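Local coordinates for protein acetylxylan esterase / glucomannan deacetylase (PDB 2WAA) that removes acetyl groups from acetylated xylan and glucomannan during the breakdown of plant cell wall polysaccharides, at residues Trp160-Ala163 against Arg164-Tyr167; Gly145-Ile148 against Asp149-Ala152. One frame throughout, in Å; residues are numbered along the deposited sequence.

Interaction 1. Residues Trp160-Ala163 against Arg164-Tyr167; sequences WWNA and RESY
Asn162 and Glu165 bind each other twice, once through a backbone amide and once through their side chains. The amide N of Glu165 donates to Asn162 OD1 over 3.2 Å, reaching it from above the carbonyl plane rather than along a lone pair. In return Asn162 ND2 donates to Glu165 OE1 at 2.9 Å; the bond is bent (133°) and reaches OE1 on its anti side, with the amide and carboxylate planes 60° apart. ND2 also donates to Asp149 OD1. Turning CG away from its own backbone N (chi1 -175°) lays the Asn162 amide alongside the chain that follows. A water donates to Asn162 OD1 at 2.6 Å and accepts from Arg164 N at 2.9 Å, tying the amide to a second backbone position.

The backbone here forms a type I beta turn from Ala163 to Ser166, closed by Ser166 N donating to Ala163 O at 3.0 Å. Ser166 OG donates to the same oxygen at 2.7 Å, in the carbonyl plane and on a lone pair, while the amide comes from above that plane. Two donors thus grip Ala163 O, and the bond from OG turns the Ser166 hydroxyl back onto its own turn.

Among charged groups, the Arg164 guanidinium is held chiefly by a salt bridge to Asp66. Asn162 OD1 lies over one of its faces, and Arg164 NH2 stands 3.5 Å from Glu165 OE1, a pairing of charges without a directed N-H.

The turn ends the loop that follows strand 133-139 and leads into helix 167-174, with Ser166 at the N-cap position; helix 319-337 lies against it, Lys319 at Asn162 and His322 at Ser166.

Interaction 2. Residues Gly145-Ile148 against Asp149-Ala152; sequences GEAI and DRVA
Asp149 and Ile148 meet at the two central positions of a type I beta turn that runs from Ala147 to Arg150. With its CG beside the backbone N, Asp149 brings OD1 to 3.6 Å from Ile148 C, and Ile148 CG2 approaches the same OD1 to 3.8 Å. The methyl is a nonpolar neighbour for one oxygen of a carboxylate whose charge is met by salt bridges to Lys319 and Arg104; OD1 also takes the bond from Asn162 ND2. Preceding this is a type II turn from Gly145 to Ile148, so two turns overlap at Ala147 and Ile148.

Ala147 contributes mainly its carbonyl oxygen, to which Arg150 offers two side-chain donors. NE makes the better bond, 2.9 Å to Ala147 O, arriving in the carbonyl plane with a C=O...N angle of 157° while the oxygen sits 18° out of the guanidinium plane. Arg150 NH2 adds a weak, more bent bond to Ala147 O at 3.0 Å, so this edge of the guanidinium is forked over one acceptor. The backbone N of Arg150 also donates to Ala147 O, but weakly, at 3.4 Å, closing the type I turn. The side chain comes back over its own turn with CG between the backbone N and the carbonyl carbon (chi1 75°) and a further bend at chi3. The Ala147 methyl lies 3.6 Å from Arg150 NH2.

The same guanidinium bonds the backbone oxygens of His316 and Asp314, inferred charge-relay residues, and forms a salt bridge with Asp311. One cation thus links the two overlapping turns to the main chain of those residues, consistent with a fixed geometry there.

Overall arrangement
Interactions 1 and 2 lie in the same long loop between strand 133-139 and helix 167-174 of the GDSL-like (SGNH hydrolase) domain, their centres about 8 Å apart. Two probable hydrogen bonds join them: Asp149 N to Trp160 O at 2.8 Å, and Asn162 ND2 to Asp149 OD1 at 2.9 Å. Trp161 CZ2 also packs 3.3 Å from Glu146 CD. The residues carrying interaction 2 come nearer the inferred charge-relay pair: the Arg150 side chain is about 3 Å from that of Asp314, whereas in interaction 1 that of Ser166 is about 11 Å from His316's. Trp160 also touches Asp314, and Glu146 touches His316 and Ser141, the inferred nucleophile.

Interaction 1. Residues Trp160-Ala163 against Arg164-Tyr167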
loop_
_atom_site.group_PDB
_atom_site.type_symbol
_atom_site.label_atom_id
_atom_site.label_comp_id
_atom_site.label_asym_id
_atom_site.label_seq_id
_atom_site.Cartn_x
_atom_site.Cartn_y
_atom_site.Cartn_z
ATOM N N TRP A 160 10.798 -0.938 -10.742
ATOM C CA TRP A 160 11.530 -0.675 -9.528
ATOM C C TRP A 160 10.668 -0.668 -8.261
ATOM O O TRP A 160 11.214 -0.690 -7.160
ATOM C CB TRP A 160 12.231 0.675 -9.654
ATOM C CG TRP A 160 13.482 0.647 -10.489
ATOM C CD1 TRP A 160 13.803 -0.218 -11.531
ATOM C CD2 TRP A 160 14.567 1.566 -10.387
ATOM N NE1 TRP A 160 15.040 0.099 -12.038
ATOM C CE2 TRP A 160 15.525 1.200 -11.374
ATOM C CE3 TRP A 160 14.808 2.678 -9.573
ATOM C CZ2 TRP A 160 16.736 1.886 -11.539
ATOM C CZ3 TRP A 160 16.012 3.360 -9.725
ATOM C CH2 TRP A 160 16.954 2.972 -10.709
ATOM N N TRP A 161 9.343 -0.589 -8.394
ATOM C CA TRP A 161 8.495 -0.582 -7.206
ATOM C C TRP A 161 8.281 -1.992 -6.623
ATOM O O TRP A 161 8.050 -2.953 -7.360
ATOM C CB TRP A 161 7.111 -0.000 -7.553
ATOM C CG TRP A 161 7.012 1.506 -7.529
ATOM C CD1 TRP A 161 6.200 2.235 -6.708
ATOM C CD2 TRP A 161 7.673 2.464 -8.387
ATOM N NE1 TRP A 161 6.333 3.582 -6.970
ATOM C CE2 TRP A 161 7.215 3.758 -7.992
ATOM C CE3 TRP A 161 8.600 2.363 -9.443
ATOM C CZ2 TRP A 161 7.658 4.937 -8.595
ATOM C CZ3 TRP A 161 9.028 3.553 -10.076
ATOM C CH2 TRP A 161 8.572 4.819 -9.623
ATOM N N ASN A 162 8.340 -2.112 -5.300
ATOM C CA ASN A 162 8.107 -3.410 -4.667
ATOM C C ASN A 162 7.318 -3.209 -3.392
ATOM O O ASN A 162 7.834 -2.654 -2.429
ATOM C CB ASN A 162 9.464 -4.058 -4.407
ATOM C CG ASN A 162 9.339 -5.462 -3.860
ATOM O OD1 ASN A 162 8.310 -5.836 -3.279
ATOM N ND2 ASN A 162 10.433 -6.220 -3.949
ATOM N N ALA A 163 6.064 -3.653 -3.358
ATOM C CA ALA A 163 5.209 -3.416 -2.183
ATOM C C ALA A 163 5.518 -4.400 -1.048
ATOM O O ALA A 163 5.577 -4.005 0.126
ATOM C CB ALA A 163 3.706 -3.550 -2.602
ATOM N N ARG A 164 5.702 -5.681 -1.397
ATOM C CA ARG A 164 5.888 -6.751 -0.397
ATOM C C ARG A 164 7.076 -6.478 0.515
ATOM O O ARG A 164 7.067 -6.876 1.686
ATOM C CB ARG A 164 6.228 -8.104 -1.065
ATOM C CG ARG A 164 5.147 -9.008 -1.543
ATOM C CD ARG A 164 5.734 -9.990 -2.677
ATOM N NE ARG A 164 7.132 -10.394 -2.409
ATOM C CZ ARG A 164 8.215 -10.166 -3.184
ATOM N NH1 ARG A 164 8.189 -9.533 -4.389
ATOM N NH2 ARG A 164 9.374 -10.597 -2.736
ATOM N N GLU A 165 8.133 -5.875 -0.056
ATOM C CA GLU A 165 9.360 -5.605 0.677
ATOM C C GLU A 165 9.492 -4.179 1.169
ATOM O O GLU A 165 10.556 -3.780 1.679
ATOM C CB GLU A 165 10.578 -6.026 -0.164
ATOM C CG GLU A 165 10.499 -7.543 -0.327
ATOM C CD GLU A 165 11.684 -8.136 -0.992
ATOM O OE1 GLU A 165 11.743 -8.095 -2.233
ATOM O OE2 GLU A 165 12.558 -8.646 -0.249
ATOM N N SER A 166 8.402 -3.430 1.068
ATOM C CA SER A 166 8.368 -2.075 1.633
ATOM C C SER A 166 8.206 -2.118 3.163
ATOM O O SER A 166 7.647 -3.085 3.716
ATOM C CB SER A 166 7.239 -1.265 0.974
ATOM O OG SER A 166 5.945 -1.701 1.447
ATOM N N TYR A 167 8.660 -1.063 3.863
ATOM C CA TYR A 167 8.649 -1.104 5.301
ATOM C C TYR A 167 7.229 -1.319 5.849
ATOM O O TYR A 167 7.067 -1.985 6.884
ATOM C CB TYR A 167 9.273 0.167 5.924
ATOM C CG TYR A 167 8.315 1.344 5.909
ATOM C CD1 TYR A 167 7.542 1.627 7.032
ATOM C CD2 TYR A 167 8.164 2.142 4.757
ATOM C CE1 TYR A 167 6.609 2.732 7.060
ATOM C CE2 TYR A 167 7.239 3.229 4.748
ATOM C CZ TYR A 167 6.480 3.500 5.924
ATOM O OH TYR A 167 5.594 4.551 5.932
HETATM O O HOH W 1 5.950 -6.561 -4.118
#

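Interaction 2. Residues Gly145-Ile148 against Asp149-Ala152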
loop_
_atom_site.group_PDB
_atom_site.type_symbol
_atom_site.label_atom_id
_atom_site.label_comp_id
_atom_site.label_asym_id
_atom_site.label_seq_id
_atom_site.Cartn_x
_atom_site.Cartn_y
_atom_site.Cartn_z
ATOM N N GLY A 145 6.709 2.106 -1.816
ATOM C CA GLY A 145 7.741 1.132 -2.180
ATOM C C GLY A 145 8.556 1.526 -3.396
ATOM O O GLY A 145 9.149 0.671 -4.052
ATOM N N GLU A 146 8.556 2.810 -3.738
ATOM C CA GLU A 146 9.342 3.245 -4.900
ATOM C C GLU A 146 10.855 2.916 -4.812
ATOM O O GLU A 146 11.490 3.135 -3.777
ATOM C CB GLU A 146 9.168 4.762 -5.117
ATOM C CG GLU A 146 10.108 5.311 -6.276
ATOM C CD GLU A 146 9.710 6.734 -6.715
ATOM O OE1 GLU A 146 8.683 7.274 -6.261
ATOM O OE2 GLU A 146 10.408 7.310 -7.592
ATOM N N ALA A 147 11.382 2.329 -5.898
ATOM C CA ALA A 147 12.848 2.108 -6.084
ATOM C C ALA A 147 13.437 1.030 -5.187
ATOM O O ALA A 147 14.673 0.869 -5.111
ATOM C CB ALA A 147 13.626 3.440 -5.927
ATOM N N ILE A 148 12.585 0.237 -4.546
ATOM C CA ILE A 148 13.117 -0.897 -3.779
ATOM C C ILE A 148 13.843 -1.885 -4.688
ATOM O O ILE A 148 14.882 -2.463 -4.268
ATOM C CB ILE A 148 12.006 -1.559 -2.933
ATOM C CG1 ILE A 148 11.605 -0.557 -1.824
ATOM C CG2 ILE A 148 12.427 -2.924 -2.384
ATOM C CD1 ILE A 148 10.456 -1.031 -0.977
ATOM N N ASP A 149 13.327 -2.104 -5.903
ATOM C CA ASP A 149 13.923 -3.128 -6.781
ATOM C C ASP A 149 14.808 -2.518 -7.861
ATOM O O ASP A 149 14.870 -3.028 -8.977
ATOM C CB ASP A 149 12.863 -4.048 -7.440
ATOM C CG ASP A 149 12.317 -5.124 -6.491
ATOM O OD1 ASP A 149 12.817 -5.285 -5.343
ATOM O OD2 ASP A 149 11.325 -5.806 -6.880
ATOM N N ARG A 150 15.488 -1.427 -7.526
ATOM C CA ARG A 150 16.363 -0.747 -8.471
ATOM C C ARG A 150 17.481 -1.718 -8.802
ATOM O O ARG A 150 17.854 -2.550 -7.984
ATOM C CB ARG A 150 16.983 0.498 -7.812
ATOM C CG ARG A 150 18.102 0.125 -6.804
ATOM C CD ARG A 150 18.524 1.292 -5.871
ATOM N NE ARG A 150 17.418 1.660 -4.972
ATOM C CZ ARG A 150 17.333 2.760 -4.233
ATOM N NH1 ARG A 150 18.327 3.658 -4.202
ATOM N NH2 ARG A 150 16.225 2.935 -3.512
ATOM N N VAL A 151 18.094 -1.543 -9.952
ATOM C CA VAL A 151 19.295 -2.326 -10.259
ATOM C C VAL A 151 20.286 -1.352 -10.859
ATOM O O VAL A 151 19.914 -0.510 -11.660
ATOM C CB VAL A 151 18.944 -3.419 -11.267
ATOM C CG1 VAL A 151 20.202 -3.885 -12.040
ATOM C CG2 VAL A 151 18.260 -4.547 -10.540
ATOM N N ALA A 152 21.533 -1.425 -10.414
ATOM C CA ALA A 152 22.549 -0.470 -10.892
ATOM C C ALA A 152 22.674 -0.537 -12.427
ATOM O O ALA A 152 22.694 -1.618 -12.994
ATOM C CB ALA A 152 23.864 -0.764 -10.233
#